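Local coordinates for protein rubber oxygenase (Streptomyces sp., PDB 5O1L) that cleaves the carbon-carbon double bonds of poly(cis-1,4-isoprene) in natural and synthetic rubber by adding dioxygen, using a non-covalently bound b-type heme, at residues V49-E57 and K219-I227; K193-L204 and R395-V403. All coordinates share one frame; numbering follows the deposited sequence. Where two conformers were deposited one is given.

Interaction 1: V49-E57 and K219-I227; sequences VDPEYVWDE and KIPISQADI. With HEM (protoporphyrin IX containing Fe), chain C.
Three hydrogen bonds tie Pro51, Val54 and Trp55 to the first turn of helix 224-244 and the loop leading into it. The straightest is Gln224 N to Val54 O, 2.9 Å and 173° at the hydrogen, with the donor tilted only modestly from the carbonyl plane. Ala225 N reaches Pro51 O at 3.2 Å from above its carbonyl plane. These are the first two amides past the N-cap, so the loop 49-57 supplies acceptors that the first turn of a helix lacks. Trp55 NE1 gives the third bond to Ile220 O (3.0 Å), bent to 133°, the oxygen lying out of the indole plane and NE1 above the plane of the carbonyl.

Aromatic and apolar packing centres on that same indole. Its CG stands anti to the carbonyl carbon (chi1 -66°), and although the side chain sets out away from 219-227, the ring swings back over Ile220. Ile220 CG2 sits 3.7 Å from the five-membered ring centroid, over the face, a CH-pi contact, while Pro221 O comes up to the edge at CD1. Further on, Pro51 CG packs on Ala225 CB.

Polar side chains handle the helix start. Ser223 OG accepts from Asp226 N, and Asp226 OD2 takes Ser223 N in return: a capping box. In the opposite segment, Asp50 OD1 accepts from Glu52 N in an Asx turn. One water links Ser223 OG to Glu52 OE1 and O; a second joins Glu52 OE2 to Asp226 OD1. Arg147 forms salt bridges with both carboxylates, which probably offsets their mutual repulsion.

Ile222, just before the cap, lays CG1 3.7 Å from heme CAC. The bonds and cap therefore probably help to fix the backbone on both flanks of a residue lining the heme pocket.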
loop_
_atom_site.group_PDB
_atom_site.type_symbol
_atom_site.label_atom_id
_atom_site.label_comp_id
_atom_site.label_asym_id
_atom_site.label_seq_id
_atom_site.Cartn_x
_atom_site.Cartn_y
_atom_site.Cartn_z
ATOM N N VAL A 49 8.711 -16.201 -15.914
ATOM C CA VAL A 49 9.931 -15.950 -15.113
ATOM C C VAL A 49 9.535 -15.785 -13.694
ATOM O O VAL A 49 8.618 -15.009 -13.413
ATOM C CB VAL A 49 10.691 -14.690 -15.608
ATOM C CG1 VAL A 49 11.842 -14.432 -14.671
ATOM C CG2 VAL A 49 11.161 -14.880 -17.040
ATOM N N ASP A 50 10.127 -16.476 -12.748
ATOM C CA ASP A 50 9.768 -16.350 -11.342
ATOM C C ASP A 50 10.062 -14.938 -10.769
ATOM O O ASP A 50 11.221 -14.505 -10.703
ATOM C CB ASP A 50 10.605 -17.370 -10.578
ATOM C CG ASP A 50 10.269 -17.468 -9.108
ATOM O OD1 ASP A 50 9.433 -16.740 -8.572
ATOM O OD2 ASP A 50 10.981 -18.307 -8.469
ATOM N N PRO A 51 9.004 -14.242 -10.318
ATOM C CA PRO A 51 9.193 -12.879 -9.847
ATOM C C PRO A 51 9.905 -12.750 -8.517
ATOM O O PRO A 51 10.258 -11.626 -8.121
ATOM C CB PRO A 51 7.783 -12.340 -9.780
ATOM C CG PRO A 51 6.932 -13.536 -9.510
ATOM C CD PRO A 51 7.604 -14.649 -10.251
ATOM N N GLU A 52 10.187 -13.874 -7.853
ATOM C CA GLU A 52 11.098 -13.857 -6.694
ATOM C C GLU A 52 12.498 -13.414 -7.073
ATOM O O GLU A 52 13.257 -12.996 -6.195
ATOM C CB GLU A 52 11.117 -15.237 -5.992
ATOM C CG GLU A 52 9.799 -15.515 -5.333
ATOM C CD GLU A 52 9.627 -14.887 -3.983
ATOM O OE1 GLU A 52 10.673 -14.431 -3.399
ATOM O OE2 GLU A 52 8.491 -14.915 -3.452
ATOM N N TYR A 53 12.852 -13.530 -8.354
ATOM C CA TYR A 53 14.190 -13.212 -8.828
ATOM C C TYR A 53 14.232 -12.161 -9.882
ATOM O O TYR A 53 15.083 -12.117 -10.752
ATOM C CB TYR A 53 14.914 -14.507 -9.261
ATOM C CG TYR A 53 15.022 -15.527 -8.145
ATOM C CD1 TYR A 53 16.050 -15.442 -7.212
ATOM C CD2 TYR A 53 14.122 -16.554 -8.018
ATOM C CE1 TYR A 53 16.233 -16.409 -6.240
ATOM C CE2 TYR A 53 14.273 -17.538 -7.051
ATOM C CZ TYR A 53 15.317 -17.449 -6.149
ATOM O OH TYR A 53 15.469 -18.401 -5.160
ATOM N N VAL A 54 13.248 -11.262 -9.782
ATOM C CA VAL A 54 13.139 -10.100 -10.648
ATOM C C VAL A 54 12.974 -8.892 -9.746
ATOM O O VAL A 54 12.180 -8.902 -8.809
ATOM C CB VAL A 54 11.968 -10.230 -11.650
ATOM C CG1 VAL A 54 11.863 -9.028 -12.549
ATOM C CG2 VAL A 54 12.034 -11.530 -12.480
ATOM N N TRP A 55 13.721 -7.837 -10.029
ATOM C CA TRP A 55 13.678 -6.591 -9.243
ATOM C C TRP A 55 13.243 -5.488 -10.176
ATOM O O TRP A 55 12.181 -5.605 -10.757
ATOM C CB TRP A 55 14.989 -6.423 -8.484
ATOM C CG TRP A 55 15.176 -7.493 -7.434
ATOM C CD1 TRP A 55 14.769 -7.440 -6.144
ATOM C CD2 TRP A 55 15.816 -8.750 -7.587
ATOM N NE1 TRP A 55 15.077 -8.592 -5.483
ATOM C CE2 TRP A 55 15.729 -9.410 -6.347
ATOM C CE3 TRP A 55 16.454 -9.397 -8.671
ATOM C CZ2 TRP A 55 16.267 -10.693 -6.142
ATOM C CZ3 TRP A 55 16.986 -10.669 -8.449
ATOM C CH2 TRP A 55 16.883 -11.277 -7.210
ATOM N N ASP A 56 14.035 -4.455 -10.437
ATOM C CA ASP A 56 13.685 -3.383 -11.374
ATOM C C ASP A 56 14.882 -3.161 -12.309
ATOM O O ASP A 56 15.796 -2.407 -12.012
ATOM C CB ASP A 56 13.287 -2.120 -10.628
ATOM C CG ASP A 56 12.662 -1.040 -11.520
ATOM O OD1 ASP A 56 12.957 -1.027 -12.715
ATOM O OD2 ASP A 56 11.898 -0.201 -10.988
ATOM N N GLU A 57 14.874 -3.841 -13.447
ATOM C CA GLU A 57 15.986 -3.828 -14.379
ATOM C C GLU A 57 16.329 -2.441 -14.902
ATOM O O GLU A 57 17.521 -2.154 -15.080
ATOM C CB GLU A 57 15.657 -4.726 -15.601
ATOM C CG GLU A 57 16.851 -5.024 -16.460
ATOM C CD GLU A 57 16.570 -6.160 -17.440
ATOM O OE1 GLU A 57 17.504 -6.953 -17.738
ATOM O OE2 GLU A 57 15.408 -6.262 -17.922
ATOM N N LYS A 219 18.913 -12.116 -1.586
ATOM C CA LYS A 219 20.118 -11.316 -1.773
ATOM C C LYS A 219 19.842 -9.839 -1.954
ATOM O O LYS A 219 20.673 -8.986 -1.541
ATOM C CB LYS A 219 20.936 -11.840 -2.949
ATOM C CG LYS A 219 21.559 -13.231 -2.688
ATOM C CD LYS A 219 22.785 -13.116 -1.770
ATOM C CE LYS A 219 23.496 -14.424 -1.492
ATOM N NZ LYS A 219 22.633 -15.323 -0.648
ATOM N N ILE A 220 18.672 -9.492 -2.518
ATOM C CA ILE A 220 18.339 -8.108 -2.837
ATOM C C ILE A 220 16.876 -7.945 -2.397
ATOM O O ILE A 220 16.060 -8.835 -2.703
ATOM C CB ILE A 220 18.398 -7.889 -4.355
ATOM C CG1 ILE A 220 19.784 -8.342 -4.908
ATOM C CG2 ILE A 220 17.972 -6.469 -4.755
ATOM C CD1 ILE A 220 19.919 -8.179 -6.390
ATOM N N PRO A 221 16.553 -6.886 -1.682
ATOM C CA PRO A 221 15.190 -6.768 -1.172
ATOM C C PRO A 221 14.229 -6.253 -2.280
ATOM O O PRO A 221 14.626 -5.791 -3.336
ATOM C CB PRO A 221 15.316 -5.676 -0.123
ATOM C CG PRO A 221 16.368 -4.803 -0.703
ATOM C CD PRO A 221 17.390 -5.733 -1.296
ATOM N N ILE A 222 12.958 -6.317 -1.935
ATOM C CA ILE A 222 11.889 -5.712 -2.718
ATOM C C ILE A 222 11.839 -6.314 -4.121
ATOM O O ILE A 222 11.920 -5.623 -5.149
ATOM C CB ILE A 222 11.911 -4.155 -2.771
ATOM C CG1 ILE A 222 12.397 -3.493 -1.488
ATOM C CG2 ILE A 222 10.500 -3.657 -3.125
ATOM C CD1 ILE A 222 12.470 -2.010 -1.574
ATOM N N SER A 223 11.693 -7.617 -4.182
ATOM C CA SER A 223 11.474 -8.262 -5.487
ATOM C C SER A 223 10.071 -7.928 -6.015
ATOM O O SER A 223 9.227 -7.418 -5.269
ATOM C CB SER A 223 11.605 -9.790 -5.372
ATOM O OG SER A 223 10.537 -10.304 -4.616
ATOM N N GLN A 224 9.848 -8.180 -7.291
ATOM C CA GLN A 224 8.522 -8.044 -7.922
ATOM C C GLN A 224 7.495 -8.820 -7.107
ATOM O O GLN A 224 6.356 -8.361 -6.913
ATOM C CB GLN A 224 8.541 -8.599 -9.348
ATOM C CG GLN A 224 9.411 -7.806 -10.327
ATOM C CD GLN A 224 8.711 -6.638 -10.917
ATOM O OE1 GLN A 224 9.311 -5.549 -11.094
ATOM N NE2 GLN A 224 7.444 -6.786 -11.165
ATOM N N ALA A 225 7.853 -10.047 -6.718
ATOM C CA ALA A 225 6.946 -10.879 -5.917
ATOM C C ALA A 225 6.606 -10.186 -4.604
ATOM O O ALA A 225 5.439 -10.163 -4.173
ATOM C CB ALA A 225 7.558 -12.274 -5.672
ATOM N N ASP A 226 7.610 -9.617 -3.950
ATOM C CA ASP A 226 7.391 -8.919 -2.719
ATOM C C ASP A 226 6.411 -7.698 -2.883
ATOM O O ASP A 226 5.486 -7.499 -2.066
ATOM C CB ASP A 226 8.716 -8.381 -2.132
ATOM C CG ASP A 226 9.717 -9.463 -1.724
ATOM O OD1 ASP A 226 9.263 -10.532 -1.300
ATOM O OD2 ASP A 226 10.925 -9.090 -1.667
ATOM N N ILE A 227 6.585 -6.989 -3.975
ATOM C CA ILE A 227 5.725 -5.837 -4.252
ATOM C C ILE A 227 4.277 -6.339 -4.383
ATOM O O ILE A 227 3.338 -5.722 -3.829
ATOM C CB ILE A 227 6.178 -5.010 -5.438
ATOM C CG1 ILE A 227 7.590 -4.451 -5.202
ATOM C CG2 ILE A 227 5.164 -3.903 -5.776
ATOM C CD1 ILE A 227 8.152 -3.788 -6.416
HETATM C CHA HEM C . 9.562 3.399 0.456
HETATM C CHB HEM C . 5.264 2.541 -1.371
HETATM C CHC HEM C . 6.267 -2.137 -1.533
HETATM C CHD HEM C . 10.086 -1.321 1.214
HETATM C C1A HEM C . 8.330 3.513 -0.085
HETATM C C2A HEM C . 7.711 4.802 -0.290
HETATM C C3A HEM C . 6.483 4.557 -0.766
HETATM C C4A HEM C . 6.334 3.182 -0.916
HETATM C CMA HEM C . 5.471 5.630 -1.084
HETATM C CAA HEM C . 8.300 6.204 -0.002
HETATM C CBA HEM C . 8.098 6.558 1.484
HETATM C CGA HEM C . 8.247 8.025 1.668
HETATM O O1A HEM C . 9.427 8.394 1.699
HETATM O O2A HEM C . 7.197 8.774 1.751
HETATM C C1B HEM C . 5.177 1.175 -1.613
HETATM C C2B HEM C . 4.029 0.577 -2.205
HETATM C C3B HEM C . 4.267 -0.722 -2.296
HETATM C C4B HEM C . 5.580 -0.965 -1.717
HETATM C CMB HEM C . 2.770 1.275 -2.676
HETATM C CAB HEM C . 3.575 -1.853 -2.862
HETATM C CBB HEM C . 2.309 -1.842 -3.526
HETATM C C1C HEM C . 7.420 -2.343 -0.790
HETATM C C2C HEM C . 7.872 -3.669 -0.410
HETATM C C3C HEM C . 8.966 -3.401 0.345
HETATM C C4C HEM C . 9.075 -1.957 0.459
HETATM C CMC HEM C . 7.316 -4.982 -0.880
HETATM C CAC HEM C . 9.842 -4.370 1.020
HETATM C CBC HEM C . 9.904 -5.756 0.911
HETATM C C1D HEM C . 10.258 0.038 1.248
HETATM C C2D HEM C . 11.399 0.704 1.907
HETATM C C3D HEM C . 11.272 2.011 1.710
HETATM C C4D HEM C . 10.071 2.177 0.889
HETATM C CMD HEM C . 12.403 -0.044 2.702
HETATM C CAD HEM C . 12.197 3.133 2.240
HETATM C CBD HEM C . 11.718 3.488 3.642
HETATM C CGD HEM C . 12.663 4.544 4.226
HETATM O O1D HEM C . 12.163 5.656 4.507
HETATM O O2D HEM C . 13.892 4.345 4.428
HETATM N NA HEM C . 7.490 2.531 -0.502
HETATM N NB HEM C . 6.044 0.195 -1.324
HETATM N NC HEM C . 8.121 -1.304 -0.244
HETATM N ND HEM C . 9.528 0.965 0.579
HETATM FE FE HEM C . 7.824 0.591 -0.390
HETATM O O HOH W 1 12.036 -12.311 -3.801
HETATM O O HOH W 2 7.665 -12.685 -2.352
#

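Interaction 2: K193-L204 and R395-V403; sequences KTRMVHAAVRHL and RIAIDIPDV. With HEM (protoporphyrin IX containing Fe), chain C.
Val197 drives its two methyls in different directions: CG2 into the hollow beside Ile398, and CG1 between the proline ring of Pro401 and the heme. The CG2-CG2 pair of Val197 and Ile398 is tight at 3.5 Å, the two side chains crossing at about a right angle. Because CG1 is anti to the backbone N (chi1 172°), it comes 3.7 Å from heme CHA. One turn on, Ala200 makes a shallow seat: its CB meets Ile400 CG2 and Pro401 CG, each at 3.8 Å. Leu204 finishes the row, spreading CD1 over Pro401 CB and the carbonyl of Asp402, and CD2 toward the backbone of Val403. At the other end Lys193 runs its extended aliphatic chain past Ile398, and its NZ shares a water with Ile398 O; that ammonium is also held by Leu79 O and Trp82 O.

Here an irregular C-terminal tail lies along one flank of helix 187-204, the helix that carries the axial heme ligand in this all-helical oxygenase. His198 points away from the tail and binds the heme iron through NE2 at 2.0 Å, as its axial ligand. Thr194, one turn earlier, rests CG2 over a face of the imidazole, 3.5 Å above its plane near the rim, and 3.4 Å from heme C4A. Its OG1 bonds back to Thr190 O. A glycine at Thr194 would probably open a gap between ring and porphyrin and give the imidazole more freedom to turn about the iron-NE2 bond.

Ile398 also brings CD1 loosely alongside Thr194 OG1, with its CG1 3.8 Å from propionate oxygen O2A, whereas Ile400 packs on Val75 of helix 72-79.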
loop_
_atom_site.group_PDB
_atom_site.type_symbol
_atom_site.label_atom_id
_atom_site.label_comp_id
_atom_site.label_asym_id
_atom_site.label_seq_id
_atom_site.Cartn_x
_atom_site.Cartn_y
_atom_site.Cartn_z
ATOM N N LYS A 193 8.819 8.523 -8.069
ATOM C CA LYS A 193 9.716 8.704 -6.934
ATOM C C LYS A 193 9.802 7.450 -6.094
ATOM O O LYS A 193 10.881 7.118 -5.618
ATOM C CB LYS A 193 9.228 9.898 -6.113
ATOM C CG LYS A 193 9.455 11.253 -6.822
ATOM C CD LYS A 193 9.071 12.419 -5.945
ATOM C CE LYS A 193 9.291 13.721 -6.676
ATOM N NZ LYS A 193 8.964 14.885 -5.826
ATOM N N THR A 194 8.671 6.732 -5.863
ATOM C CA THR A 194 8.693 5.492 -5.115
ATOM C C THR A 194 9.534 4.460 -5.785
ATOM O O THR A 194 10.299 3.732 -5.141
ATOM C CB THR A 194 7.253 5.006 -4.863
ATOM O OG1 THR A 194 6.489 6.012 -4.152
ATOM C CG2 THR A 194 7.273 3.632 -4.145
ATOM N N ARG A 195 9.363 4.322 -7.114
ATOM C CA ARG A 195 10.187 3.388 -7.858
ATOM C C ARG A 195 11.675 3.652 -7.648
ATOM O O ARG A 195 12.491 2.741 -7.478
ATOM C CB ARG A 195 9.758 3.458 -9.305
ATOM C CG ARG A 195 10.347 2.497 -10.227
ATOM C CD ARG A 195 9.617 2.477 -11.527
ATOM N NE ARG A 195 10.361 1.598 -12.324
ATOM C CZ ARG A 195 10.299 1.481 -13.624
ATOM N NH1 ARG A 195 9.520 2.257 -14.288
ATOM N NH2 ARG A 195 11.089 0.620 -14.247
ATOM N N MET A 196 12.033 4.928 -7.612
ATOM C CA MET A 196 13.426 5.326 -7.400
ATOM C C MET A 196 13.874 5.052 -5.940
ATOM O O MET A 196 14.997 4.527 -5.740
ATOM C CB MET A 196 13.632 6.814 -7.708
ATOM C CG MET A 196 13.407 7.204 -9.146
ATOM S SD MET A 196 13.318 9.020 -9.391
ATOM C CE MET A 196 14.796 9.511 -8.561
ATOM N N VAL A 197 13.022 5.337 -4.959
ATOM C CA VAL A 197 13.303 4.999 -3.566
ATOM C C VAL A 197 13.565 3.495 -3.458
ATOM O O VAL A 197 14.556 3.036 -2.866
ATOM C CB VAL A 197 12.228 5.436 -2.582
ATOM C CG1 VAL A 197 12.503 4.870 -1.200
ATOM C CG2 VAL A 197 12.150 6.931 -2.564
ATOM N N HIS A 198 12.652 2.650 -3.996
ATOM C CA HIS A 198 12.833 1.241 -3.874
ATOM C C HIS A 198 14.165 0.826 -4.529
ATOM O O HIS A 198 14.820 -0.045 -3.984
ATOM C CB HIS A 198 11.625 0.521 -4.520
ATOM C CG HIS A 198 10.368 0.557 -3.707
ATOM N ND1 HIS A 198 9.146 0.268 -4.279
ATOM C CD2 HIS A 198 10.147 0.757 -2.373
ATOM C CE1 HIS A 198 8.237 0.325 -3.309
ATOM N NE2 HIS A 198 8.786 0.635 -2.152
ATOM N N ALA A 199 14.495 1.365 -5.684
ATOM C CA ALA A 199 15.724 1.040 -6.351
ATOM C C ALA A 199 16.955 1.421 -5.493
ATOM O O ALA A 199 17.931 0.654 -5.417
ATOM C CB ALA A 199 15.736 1.687 -7.709
ATOM N N ALA A 200 16.888 2.547 -4.835
ATOM C CA ALA A 200 17.941 2.945 -3.908
ATOM C C ALA A 200 18.069 1.952 -2.778
ATOM O O ALA A 200 19.189 1.557 -2.447
ATOM C CB ALA A 200 17.646 4.310 -3.340
ATOM N N VAL A 201 16.950 1.538 -2.189
ATOM C CA VAL A 201 16.944 0.540 -1.131
ATOM C C VAL A 201 17.597 -0.753 -1.531
ATOM O O VAL A 201 18.261 -1.397 -0.715
ATOM C CB VAL A 201 15.517 0.338 -0.586
ATOM C CG1 VAL A 201 15.424 -0.819 0.404
ATOM C CG2 VAL A 201 15.072 1.654 0.085
ATOM N N ARG A 202 17.399 -1.159 -2.772
ATOM C CA ARG A 202 17.978 -2.414 -3.268
ATOM C C ARG A 202 19.501 -2.317 -3.297
ATOM O O ARG A 202 20.189 -3.319 -3.152
ATOM C CB ARG A 202 17.427 -2.764 -4.629
ATOM C CG ARG A 202 15.957 -3.110 -4.616
ATOM C CD ARG A 202 15.551 -3.767 -5.920
ATOM N NE ARG A 202 14.092 -3.845 -5.987
ATOM C CZ ARG A 202 13.358 -2.916 -6.563
ATOM N NH1 ARG A 202 13.835 -1.862 -7.236
ATOM N NH2 ARG A 202 12.006 -3.012 -6.405
ATOM N N HIS A 203 20.021 -1.117 -3.530
ATOM C CA HIS A 203 21.469 -0.908 -3.474
ATOM C C HIS A 203 21.965 -0.805 -2.023
ATOM O O HIS A 203 23.065 -1.294 -1.690
ATOM C CB HIS A 203 21.787 0.326 -4.276
ATOM C CG HIS A 203 23.257 0.580 -4.466
ATOM N ND1 HIS A 203 23.876 1.720 -4.014
ATOM C CD2 HIS A 203 24.215 -0.172 -5.060
ATOM C CE1 HIS A 203 25.165 1.659 -4.308
ATOM N NE2 HIS A 203 25.404 0.511 -4.913
ATOM N N LEU A 204 21.181 -0.230 -1.128
ATOM C CA LEU A 204 21.589 0.078 0.241
ATOM C C LEU A 204 21.439 -1.058 1.215
ATOM O O LEU A 204 22.372 -1.343 1.982
ATOM C CB LEU A 204 20.837 1.304 0.780
ATOM C CG LEU A 204 21.225 2.532 -0.033
ATOM C CD1 LEU A 204 20.304 3.687 0.287
ATOM C CD2 LEU A 204 22.674 2.939 0.237
ATOM N N ARG A 395 1.514 17.208 0.493
ATOM C CA ARG A 395 2.739 18.038 0.330
ATOM C C ARG A 395 4.113 17.489 0.863
ATOM O O ARG A 395 5.114 18.205 0.788
ATOM C CB ARG A 395 2.493 19.535 0.754
ATOM C CG ARG A 395 1.532 20.319 -0.173
ATOM C CD ARG A 395 1.349 21.821 0.150
ATOM N NE ARG A 395 0.255 22.423 -0.654
ATOM C CZ ARG A 395 -0.733 23.229 -0.222
ATOM N NH1 ARG A 395 -1.642 23.634 -1.104
ATOM N NH2 ARG A 395 -0.836 23.653 1.047
ATOM N N ILE A 396 4.168 16.241 1.363
ATOM C CA ILE A 396 5.401 15.674 1.920
ATOM C C ILE A 396 6.224 15.187 0.727
ATOM O O ILE A 396 5.649 14.573 -0.137
ATOM C CB ILE A 396 5.102 14.544 2.940
ATOM C CG1 ILE A 396 4.835 15.151 4.333
ATOM C CG2 ILE A 396 6.273 13.571 3.060
ATOM C CD1 ILE A 396 3.845 16.306 4.394
ATOM N N ALA A 397 7.520 15.506 0.644
ATOM C CA ALA A 397 8.306 15.165 -0.564
ATOM C C ALA A 397 8.921 13.825 -0.302
ATOM O O ALA A 397 9.233 13.505 0.825
ATOM C CB ALA A 397 9.363 16.199 -0.848
ATOM N N ILE A 398 9.059 13.028 -1.345
ATOM C CA ILE A 398 9.681 11.717 -1.230
ATOM C C ILE A 398 11.117 11.877 -1.654
ATOM O O ILE A 398 11.406 12.219 -2.817
ATOM C CB ILE A 398 8.945 10.708 -2.117
ATOM C CG1 ILE A 398 7.525 10.533 -1.645
ATOM C CG2 ILE A 398 9.697 9.379 -2.201
ATOM C CD1 ILE A 398 6.700 9.633 -2.569
ATOM N N ASP A 399 12.021 11.616 -0.717
ATOM C CA ASP A 399 13.471 11.758 -0.982
ATOM C C ASP A 399 14.113 10.409 -1.196
ATOM O O ASP A 399 13.754 9.449 -0.546
ATOM C CB ASP A 399 14.159 12.405 0.202
ATOM C CG ASP A 399 13.864 13.932 0.320
ATOM O OD1 ASP A 399 13.609 14.677 -0.698
ATOM O OD2 ASP A 399 13.943 14.407 1.468
ATOM N N ILE A 400 15.104 10.365 -2.030
ATOM C CA ILE A 400 15.927 9.187 -2.245
ATOM C C ILE A 400 16.819 9.040 -1.041
ATOM O O ILE A 400 17.428 10.022 -0.621
ATOM C CB ILE A 400 16.787 9.316 -3.507
ATOM C CG1 ILE A 400 15.924 9.528 -4.733
ATOM C CG2 ILE A 400 17.723 8.096 -3.687
ATOM C CD1 ILE A 400 16.698 9.820 -5.978
ATOM N N PRO A 401 16.923 7.852 -0.444
ATOM C CA PRO A 401 17.882 7.679 0.660
ATOM C C PRO A 401 19.316 7.582 0.127
ATOM O O PRO A 401 19.555 7.241 -1.019
ATOM C CB PRO A 401 17.513 6.325 1.247
ATOM C CG PRO A 401 16.784 5.615 0.142
ATOM C CD PRO A 401 16.071 6.649 -0.678
ATOM N N ASP A 402 20.297 7.769 0.989
ATOM C CA ASP A 402 21.689 7.595 0.575
ATOM C C ASP A 402 22.447 6.738 1.623
ATOM O O ASP A 402 21.814 6.074 2.479
ATOM C CB ASP A 402 22.238 9.030 0.462
ATOM C CG ASP A 402 23.509 9.137 -0.373
ATOM O OD1 ASP A 402 24.000 8.113 -0.892
ATOM O OD2 ASP A 402 24.016 10.288 -0.464
ATOM N N VAL A 403 23.779 6.723 1.574
ATOM C CA VAL A 403 24.661 6.234 2.686
ATOM C C VAL A 403 24.748 4.722 2.742
ATOM O O VAL A 403 25.828 4.161 2.559
ATOM C CB VAL A 403 24.378 6.837 4.112
ATOM C CG1 VAL A 403 24.137 8.339 4.041
ATOM C CG2 VAL A 403 23.276 6.113 4.898
HETATM C CHA HEM C . 9.562 3.399 0.456
HETATM C CHB HEM C . 5.264 2.541 -1.371
HETATM C CHC HEM C . 6.267 -2.137 -1.533
HETATM C CHD HEM C . 10.086 -1.321 1.214
HETATM C C1A HEM C . 8.330 3.513 -0.085
HETATM C C2A HEM C . 7.711 4.802 -0.290
HETATM C C3A HEM C . 6.483 4.557 -0.766
HETATM C C4A HEM C . 6.334 3.182 -0.916
HETATM C CMA HEM C . 5.471 5.630 -1.084
HETATM C CAA HEM C . 8.300 6.204 -0.002
HETATM C CBA HEM C . 8.098 6.558 1.484
HETATM C CGA HEM C . 8.247 8.025 1.668
HETATM O O1A HEM C . 9.427 8.394 1.699
HETATM O O2A HEM C . 7.197 8.774 1.751
HETATM C C1B HEM C . 5.177 1.175 -1.613
HETATM C C2B HEM C . 4.029 0.577 -2.205
HETATM C C3B HEM C . 4.267 -0.722 -2.296
HETATM C C4B HEM C . 5.580 -0.965 -1.717
HETATM C CMB HEM C . 2.770 1.275 -2.676
HETATM C CAB HEM C . 3.575 -1.853 -2.862
HETATM C CBB HEM C . 2.309 -1.842 -3.526
HETATM C C1C HEM C . 7.420 -2.343 -0.790
HETATM C C2C HEM C . 7.872 -3.669 -0.410
HETATM C C3C HEM C . 8.966 -3.401 0.345
HETATM C C4C HEM C . 9.075 -1.957 0.459
HETATM C CMC HEM C . 7.316 -4.982 -0.880
HETATM C CAC HEM C . 9.842 -4.370 1.020
HETATM C CBC HEM C . 9.904 -5.756 0.911
HETATM C C1D HEM C . 10.258 0.038 1.248
HETATM C C2D HEM C . 11.399 0.704 1.907
HETATM C C3D HEM C . 11.272 2.011 1.710
HETATM C C4D HEM C . 10.071 2.177 0.889
HETATM C CMD HEM C . 12.403 -0.044 2.702
HETATM C CAD HEM C . 12.197 3.133 2.240
HETATM C CBD HEM C . 11.718 3.488 3.642
HETATM C CGD HEM C . 12.663 4.544 4.226
HETATM O O1D HEM C . 12.163 5.656 4.507
HETATM O O2D HEM C . 13.892 4.345 4.428
HETATM N NA HEM C . 7.490 2.531 -0.502
HETATM N NB HEM C . 6.044 0.195 -1.324
HETATM N NC HEM C . 8.121 -1.304 -0.244
HETATM N ND HEM C . 9.528 0.965 0.579
HETATM FE FE HEM C . 7.824 0.591 -0.390
HETATM O O HOH W 3 10.668 14.856 -3.770
#

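In the fold
From the N terminus, the loop 49-57 comes first, just ahead of helix 59-68; interaction 1 closes a long loop by bringing it to 219-227 at the start of helix 224-244. Helix 187-204 lies inside that span, and interaction 2 closes a second long loop by joining it to the C-terminal tail after helix 373-393. The segments thus alternate and the two closures cross. They also touch directly: Asp56 forms a salt bridge with Arg195, and Arg202 probably hydrogen-bonds Ile222 O. Their centres are about 17 Å apart. Together they tie a loop near the N terminus and the C-terminal tail to two helix regions that border the same heme.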